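Local coordinates for N-acylethanolamine-hydrolyzing acid amidase subunit beta (PDB 6DY3), which probably hydrolyses bioactive fatty acid amides such as N-palmitoylethanolamine to ethanolamine and free fatty acids, as one half of a self-cleaved alpha-beta heterodimer, at residues I13-N18 with T213-G218; Y64-N69 with I124-I129. All coordinates share one frame; numbering follows the deposited sequence.

The chain starts at Cys1, probably the nucleophile, and runs through strand 2-7 into strand 13-20. Between 13-18 and 213-218 lie 194 residues, and contact 1 closes this loop as strand 209-215 returns antiparallel beside strand 13-20. Within the loop, contact 2 closes a smaller one, with 54 residues between 64-69 and 124-129, most of them in helices 76-89, 92-102 and 106-113. One closure therefore sits inside the other, and the two do not cross. The centres of contact 1 and contact 2 are about 8 Å apart. They belong to different antiparallel sheets, and polar side chains bridge the sheets near the N terminus of the chain.

Contact 1 (I13-N18 with T213-G218); sequences IIHGRN and TVMVPG
Strands 13-20 and 209-215 are neighbours in the five-stranded antiparallel sheet that starts right after Cys1, the probable nucleophile. His15 and Met215 form a hydrogen-bonded pair: His15 N donates to Met215 O at 2.8 Å, nearly along the C=O axis, and Met215 N returns a bond to His15 O at 2.7 Å. Arg17 and Thr213 repeat the exchange, and the non-hydrogen-bonded pair Gly16-Val214 lies between, with CA atoms 4.5 Å apart. Past the His15-Met215 pair, where 213-218 has left the strand, a water joins Ile13 O to Gly218 N.

The His15 and Met215 side chains run alongside each other. With CG anti to the backbone N (chi1 -171°), the imidazole lies beneath the Met215 methyl, which a bend at chi3 (-68°) sets over the ring centre; CE is 3.9 Å from the centroid of the His15 ring, a CH-pi contact 11° off the normal. In the Ntn-hydrolase sandwich this side of the sheet faces the second sheet, where Ser65 OG bonds ND1 and Ser67 OG bonds NE2, fixing the ring's rotation. An alanine here would remove the ring with both serine bonds, and would probably leave the Met215 methyl poorly packed and the two sheets less firmly joined.

Arg17 bends at chi2, and its guanidinium heads off from 213-218. Its NE reaches Asn18 O at 3.0 Å, from above that carbonyl's plane, while NH2 bonds Leu68 O and the side chain touches Cys1, consistent with its likely importance for activity. On the reverse face, Ile14 CG2 lies 3.7 Å from Val214 CG1, and Tyr225 of helix 222-226 packs on Val214.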
ATOM      1  N   ILE B  13      -9.195  -1.551 -17.516  1.00 44.39           N
ATOM      2  CA  ILE B  13      -7.959  -1.229 -16.810  1.00 41.68           C
ATOM      3  C   ILE B  13      -7.856  -2.140 -15.593  1.00 41.02           C
ATOM      4  O   ILE B  13      -8.757  -2.163 -14.746  1.00 39.29           O
ATOM      5  CB  ILE B  13      -7.913   0.254 -16.410  1.00 39.39           C
ATOM      6  CG1 ILE B  13      -8.015   1.119 -17.671  1.00 40.92           C
ATOM      7  CG2 ILE B  13      -6.632   0.560 -15.638  1.00 37.66           C
ATOM      8  CD1 ILE B  13      -7.935   2.601 -17.427  1.00 44.05           C
ATOM      9  N   ILE B  14      -6.751  -2.882 -15.503  1.00 41.20           N
ATOM     10  CA  ILE B  14      -6.524  -3.856 -14.442  1.00 40.43           C
ATOM     11  C   ILE B  14      -5.331  -3.414 -13.609  1.00 37.99           C
ATOM     12  O   ILE B  14      -4.298  -3.005 -14.150  1.00 36.87           O
ATOM     13  CB  ILE B  14      -6.296  -5.274 -15.010  1.00 41.54           C
ATOM     14  CG1 ILE B  14      -7.515  -5.730 -15.816  1.00 47.48           C
ATOM     15  CG2 ILE B  14      -6.008  -6.266 -13.891  1.00 40.93           C
ATOM     16  CD1 ILE B  14      -7.436  -5.408 -17.291  1.00 50.48           C
ATOM     17  N   HIS B  15      -5.470  -3.522 -12.288  1.00 35.88           N
ATOM     18  CA  HIS B  15      -4.437  -3.110 -11.343  1.00 32.79           C
ATOM     19  C   HIS B  15      -4.021  -4.332 -10.535  1.00 33.67           C
ATOM     20  O   HIS B  15      -4.815  -4.861  -9.748  1.00 33.21           O
ATOM     21  CB  HIS B  15      -4.949  -1.999 -10.429  1.00 32.72           C
ATOM     22  CG  HIS B  15      -3.885  -1.381  -9.574  1.00 33.19           C
ATOM     23  ND1 HIS B  15      -4.019  -0.133  -9.008  1.00 33.50           N
ATOM     24  CD2 HIS B  15      -2.666  -1.834  -9.197  1.00 31.95           C
ATOM     25  CE1 HIS B  15      -2.932   0.155  -8.315  1.00 30.97           C
ATOM     26  NE2 HIS B  15      -2.096  -0.861  -8.415  1.00 30.57           N
ATOM     27  N   GLY B  16      -2.782  -4.774 -10.727  1.00 35.32           N
ATOM     28  CA  GLY B  16      -2.232  -5.903 -10.001  1.00 35.33           C
ATOM     29  C   GLY B  16      -1.166  -5.433  -9.030  1.00 32.68           C
ATOM     30  O   GLY B  16      -0.422  -4.494  -9.314  1.00 31.92           O
ATOM     31  N   ARG B  17      -1.075  -6.110  -7.889  1.00 30.79           N
ATOM     32  CA  ARG B  17      -0.174  -5.664  -6.839  1.00 29.39           C
ATOM     33  C   ARG B  17       0.302  -6.851  -6.016  1.00 29.19           C
ATOM     34  O   ARG B  17      -0.511  -7.602  -5.474  1.00 29.92           O
ATOM     35  CB  ARG B  17      -0.866  -4.636  -5.933  1.00 32.62           C
ATOM     36  CG  ARG B  17       0.103  -3.729  -5.189  1.00 33.92           C
ATOM     37  CD  ARG B  17       0.452  -4.262  -3.820  1.00 32.89           C
ATOM     38  NE  ARG B  17       1.747  -3.762  -3.378  1.00 33.43           N
ATOM     39  CZ  ARG B  17       1.947  -2.613  -2.749  1.00 33.59           C
ATOM     40  NH1 ARG B  17       0.931  -1.821  -2.460  1.00 34.34           N
ATOM     41  NH2 ARG B  17       3.178  -2.266  -2.401  1.00 36.18           N
ATOM     42  N   ASN B  18       1.617  -6.993  -5.905  1.00 30.23           N
ATOM     43  CA  ASN B  18       2.239  -7.918  -4.971  1.00 28.81           C
ATOM     44  C   ASN B  18       2.907  -7.112  -3.870  1.00 27.64           C
ATOM     45  O   ASN B  18       3.543  -6.093  -4.143  1.00 26.91           O
ATOM     46  CB  ASN B  18       3.276  -8.800  -5.664  1.00 28.82           C
ATOM     47  CG  ASN B  18       2.663  -9.988  -6.374  1.00 30.27           C
ATOM     48  OD1 ASN B  18       1.442 -10.099  -6.488  1.00 34.28           O
ATOM     49  ND2 ASN B  18       3.510 -10.886  -6.861  1.00 29.77           N
ATOM     50  N   THR B 213      -2.849  -9.319  -5.131  1.00 27.30           N
ATOM     51  CA  THR B 213      -4.198  -8.793  -5.267  1.00 27.99           C
ATOM     52  C   THR B 213      -4.396  -8.234  -6.667  1.00 28.25           C
ATOM     53  O   THR B 213      -3.445  -7.848  -7.352  1.00 27.73           O
ATOM     54  CB  THR B 213      -4.493  -7.709  -4.214  1.00 27.77           C
ATOM     55  OG1 THR B 213      -5.889  -7.386  -4.224  1.00 28.99           O
ATOM     56  CG2 THR B 213      -3.692  -6.457  -4.485  1.00 27.25           C
ATOM     57  N   VAL B 214      -5.656  -8.212  -7.089  1.00 29.15           N
ATOM     58  CA  VAL B 214      -6.054  -7.626  -8.360  1.00 29.62           C
ATOM     59  C   VAL B 214      -7.227  -6.697  -8.096  1.00 30.90           C
ATOM     60  O   VAL B 214      -8.133  -7.026  -7.322  1.00 30.69           O
ATOM     61  CB  VAL B 214      -6.434  -8.700  -9.403  1.00 31.67           C
ATOM     62  CG1 VAL B 214      -6.843  -8.045 -10.718  1.00 31.85           C
ATOM     63  CG2 VAL B 214      -5.281  -9.681  -9.625  1.00 29.99           C
ATOM     64  N   MET B 215      -7.210  -5.540  -8.745  1.00 33.34           N
ATOM     65  CA  MET B 215      -8.263  -4.545  -8.607  1.00 33.46           C
ATOM     66  C   MET B 215      -8.663  -4.073  -9.994  1.00 37.11           C
ATOM     67  O   MET B 215      -7.800  -3.750 -10.816  1.00 37.46           O
ATOM     68  CB  MET B 215      -7.804  -3.360  -7.756  1.00 34.13           C
ATOM     69  CG  MET B 215      -7.613  -3.694  -6.287  1.00 36.43           C
ATOM     70  SD  MET B 215      -7.014  -2.281  -5.337  1.00 35.37           S
ATOM     71  CE  MET B 215      -5.358  -2.095  -5.997  1.00 40.38           C
ATOM     72  N   VAL B 216      -9.964  -4.068 -10.258  1.00 39.15           N
ATOM     73  CA  VAL B 216     -10.509  -3.516 -11.493  1.00 37.63           C
ATOM     74  C   VAL B 216     -11.551  -2.479 -11.100  1.00 39.13           C
ATOM     75  O   VAL B 216     -12.740  -2.807 -11.001  1.00 43.04           O
ATOM     76  CB  VAL B 216     -11.115  -4.610 -12.383  1.00 38.34           C
ATOM     77  CG1 VAL B 216     -11.385  -4.058 -13.777  1.00 40.16           C
ATOM     78  CG2 VAL B 216     -10.205  -5.836 -12.439  1.00 36.99           C
ATOM     79  N   PRO B 217     -11.163  -1.229 -10.845  1.00 39.44           N
ATOM     80  CA  PRO B 217     -12.152  -0.246 -10.375  1.00 38.48           C
ATOM     81  C   PRO B 217     -13.277   0.008 -11.362  1.00 39.30           C
ATOM     82  O   PRO B 217     -14.365   0.417 -10.941  1.00 39.37           O
ATOM     83  CB  PRO B 217     -11.307   1.015 -10.141  1.00 37.56           C
ATOM     84  CG  PRO B 217     -10.094   0.828 -10.980  1.00 36.37           C
ATOM     85  CD  PRO B 217      -9.821  -0.639 -10.986  1.00 35.74           C
ATOM     86  N   GLY B 218     -13.064  -0.235 -12.653  1.00 39.57           N
ATOM     87  CA  GLY B 218     -14.096   0.019 -13.641  1.00 43.07           C
ATOM     88  C   GLY B 218     -15.241  -0.973 -13.640  1.00 46.87           C
ATOM     89  O   GLY B 218     -16.256  -0.713 -14.294  1.00 50.71           O
TER
HETATM   90  O   HOH W   1     -10.836  -0.305 -14.499  1.00 38.56           O

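Contact 2 (Y64-N69 with I124-I129); sequences YSVSLN and IIVAGI
Ser65 and Ser67 both hold OG between the backbone N and the carbonyl carbon (chi1 58° and 70°), which sets each hydroxyl beside the residue paired with it across the strands. Ser65 OG comes to 3.5 Å from Ala127 CB, and Ser67 OG to 3.8 Å from Ile125 CB. Beneath them the backbone makes two hydrogen-bonded pairs. Ser67 O takes the N-H of Ile125 at 2.9 Å, almost straight at 177° and nearly along the C=O axis, and Ser67 N donates back to Ile125 O; Ser65 and Ala127 exchange the same two bonds.

These strands are adjacent, central members of the second, seven-stranded antiparallel sheet of the Ntn-hydrolase fold, and the serine face is the one turned toward strand 13-20, whose His15 engages Ser65 OG through ND1. There Ser67 OG and Asn69 OD1 both bond Ser3 OG, Asn69 ND2 bonds Thr162 O, and the Asn69 side chain touches Cys1, so this end of the contact lies beside the probable nucleophile. Ile125 CD1 lies 4.1 Å from Asn69 CG, the two side chains crossing obliquely.

The opposite face is apolar. Val66 CG2, anti to its own N, lies alongside Ile124 and meets that residue's CG2 at 3.7 Å, while the Leu68 side chain crosses that of Ile124 obliquely, CD1 of Leu68 3.9 Å from CG1 of Ile124. Helices 92-102 and 106-113 cover this side through Leu100 and Phe113, and Tyr99 of the alpha-subunit packs on Leu68.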
ATOM      1  N   TYR B  64     -11.393   4.599  -9.083  1.00 39.82           N
ATOM      2  CA  TYR B  64      -9.963   4.384  -9.252  1.00 35.67           C
ATOM      3  C   TYR B  64      -9.445   3.477  -8.146  1.00 33.56           C
ATOM      4  O   TYR B  64     -10.091   3.290  -7.110  1.00 29.40           O
ATOM      5  CB  TYR B  64      -9.190   5.705  -9.235  1.00 34.10           C
ATOM      6  CG  TYR B  64      -9.286   6.445  -7.922  1.00 37.03           C
ATOM      7  CD1 TYR B  64      -8.298   6.309  -6.955  1.00 36.83           C
ATOM      8  CD2 TYR B  64     -10.359   7.278  -7.644  1.00 39.45           C
ATOM      9  CE1 TYR B  64      -8.373   6.982  -5.756  1.00 34.32           C
ATOM     10  CE2 TYR B  64     -10.441   7.956  -6.444  1.00 39.95           C
ATOM     11  CZ  TYR B  64      -9.446   7.803  -5.505  1.00 37.97           C
ATOM     12  OH  TYR B  64      -9.527   8.477  -4.309  1.00 40.98           O
ATOM     13  N   SER B  65      -8.252   2.937  -8.376  1.00 32.73           N
ATOM     14  CA  SER B  65      -7.533   2.162  -7.381  1.00 33.76           C
ATOM     15  C   SER B  65      -6.106   2.686  -7.286  1.00 35.27           C
ATOM     16  O   SER B  65      -5.583   3.302  -8.219  1.00 31.40           O
ATOM     17  CB  SER B  65      -7.545   0.656  -7.717  1.00 33.15           C
ATOM     18  OG  SER B  65      -6.981   0.409  -8.988  1.00 34.61           O
ATOM     19  N   VAL B  66      -5.479   2.447  -6.135  1.00 37.10           N
ATOM     20  CA  VAL B  66      -4.155   2.986  -5.855  1.00 35.91           C
ATOM     21  C   VAL B  66      -3.348   1.960  -5.072  1.00 32.03           C
ATOM     22  O   VAL B  66      -3.891   1.188  -4.277  1.00 28.85           O
ATOM     23  CB  VAL B  66      -4.233   4.322  -5.086  1.00 31.75           C
ATOM     24  CG1 VAL B  66      -4.969   4.140  -3.783  1.00 28.39           C
ATOM     25  CG2 VAL B  66      -2.842   4.870  -4.842  1.00 35.82           C
ATOM     26  N   SER B  67      -2.040   1.939  -5.337  1.00 31.38           N
ATOM     27  CA  SER B  67      -1.084   1.174  -4.547  1.00 33.62           C
ATOM     28  C   SER B  67       0.219   1.960  -4.446  1.00 32.49           C
ATOM     29  O   SER B  67       0.622   2.647  -5.389  1.00 33.72           O
ATOM     30  CB  SER B  67      -0.812  -0.214  -5.156  1.00 31.81           C
ATOM     31  OG  SER B  67      -0.070  -0.119  -6.360  1.00 30.78           O
ATOM     32  N   LEU B  68       0.886   1.842  -3.301  1.00 27.85           N
ATOM     33  CA  LEU B  68       2.122   2.569  -3.048  1.00 31.16           C
ATOM     34  C   LEU B  68       3.281   1.592  -2.899  1.00 31.23           C
ATOM     35  O   LEU B  68       3.187   0.619  -2.145  1.00 27.90           O
ATOM     36  CB  LEU B  68       2.008   3.433  -1.791  1.00 32.04           C
ATOM     37  CG  LEU B  68       3.242   4.279  -1.486  1.00 29.92           C
ATOM     38  CD1 LEU B  68       2.844   5.699  -1.123  1.00 26.24           C
ATOM     39  CD2 LEU B  68       4.053   3.640  -0.370  1.00 31.81           C
ATOM     40  N   ASN B  69       4.360   1.853  -3.633  1.00 31.02           N
ATOM     41  CA  ASN B  69       5.612   1.124  -3.497  1.00 29.17           C
ATOM     42  C   ASN B  69       6.641   2.026  -2.830  1.00 28.81           C
ATOM     43  O   ASN B  69       6.818   3.180  -3.233  1.00 28.48           O
ATOM     44  CB  ASN B  69       6.137   0.659  -4.856  1.00 30.50           C
ATOM     45  CG  ASN B  69       5.218  -0.334  -5.536  1.00 35.09           C
ATOM     46  OD1 ASN B  69       4.086  -0.558  -5.096  1.00 38.69           O
ATOM     47  ND2 ASN B  69       5.701  -0.936  -6.624  1.00 31.86           N
ATOM     48  N   ILE B 124       3.635   5.847  -6.563  1.00 30.95           N
ATOM     49  CA  ILE B 124       2.190   5.753  -6.405  1.00 28.79           C
ATOM     50  C   ILE B 124       1.616   5.353  -7.756  1.00 28.61           C
ATOM     51  O   ILE B 124       1.756   6.087  -8.743  1.00 30.57           O
ATOM     52  CB  ILE B 124       1.586   7.074  -5.903  1.00 28.74           C
ATOM     53  CG1 ILE B 124       2.203   7.450  -4.553  1.00 30.25           C
ATOM     54  CG2 ILE B 124       0.074   6.950  -5.788  1.00 30.52           C
ATOM     55  CD1 ILE B 124       1.792   8.803  -4.030  1.00 31.41           C
ATOM     56  N   ILE B 125       0.978   4.188  -7.801  1.00 26.13           N
ATOM     57  CA  ILE B 125       0.405   3.639  -9.024  1.00 27.19           C
ATOM     58  C   ILE B 125      -1.105   3.780  -8.924  1.00 26.68           C
ATOM     59  O   ILE B 125      -1.720   3.277  -7.976  1.00 25.93           O
ATOM     60  CB  ILE B 125       0.815   2.172  -9.233  1.00 27.48           C
ATOM     61  CG1 ILE B 125       2.327   2.060  -9.467  1.00 28.64           C
ATOM     62  CG2 ILE B 125       0.053   1.558 -10.396  1.00 26.67           C
ATOM     63  CD1 ILE B 125       3.159   1.982  -8.201  1.00 27.50           C
ATOM     64  N   VAL B 126      -1.701   4.447  -9.907  1.00 32.99           N
ATOM     65  CA  VAL B 126      -3.125   4.746  -9.904  1.00 39.29           C
ATOM     66  C   VAL B 126      -3.739   4.193 -11.182  1.00 39.55           C
ATOM     67  O   VAL B 126      -3.171   4.341 -12.271  1.00 37.91           O
ATOM     68  CB  VAL B 126      -3.385   6.265  -9.786  1.00 42.44           C
ATOM     69  CG1 VAL B 126      -4.860   6.536  -9.500  1.00 44.47           C
ATOM     70  CG2 VAL B 126      -2.503   6.883  -8.711  1.00 43.22           C
ATOM     71  N   ALA B 127      -4.902   3.560 -11.046  1.00 38.99           N
ATOM     72  CA  ALA B 127      -5.630   2.986 -12.167  1.00 39.28           C
ATOM     73  C   ALA B 127      -7.036   3.566 -12.213  1.00 42.07           C
ATOM     74  O   ALA B 127      -7.684   3.731 -11.175  1.00 42.74           O
ATOM     75  CB  ALA B 127      -5.692   1.460 -12.054  1.00 34.54           C
ATOM     76  N   GLY B 128      -7.509   3.867 -13.420  1.00 44.00           N
ATOM     77  CA  GLY B 128      -8.806   4.493 -13.591  1.00 45.89           C
ATOM     78  C   GLY B 128      -9.789   3.664 -14.392  1.00 44.85           C
ATOM     79  O   GLY B 128      -9.769   2.430 -14.343  1.00 42.14           O
ATOM     80  N   ILE B 129     -10.662   4.344 -15.138  1.00 45.66           N
ATOM     81  CA  ILE B 129     -11.741   3.680 -15.861  1.00 42.02           C
ATOM     82  C   ILE B 129     -11.765   4.134 -17.316  1.00 44.70           C
ATOM     83  O   ILE B 129     -12.141   3.364 -18.208  1.00 44.32           O
ATOM     84  CB  ILE B 129     -13.091   3.945 -15.174  1.00 39.52           C
ATOM     85  CG1 ILE B 129     -13.388   5.447 -15.161  1.00 44.92           C
ATOM     86  CG2 ILE B 129     -13.077   3.362 -13.760  1.00 38.45           C
ATOM     87  CD1 ILE B 129     -14.655   5.835 -14.402  1.00 51.76           C
TER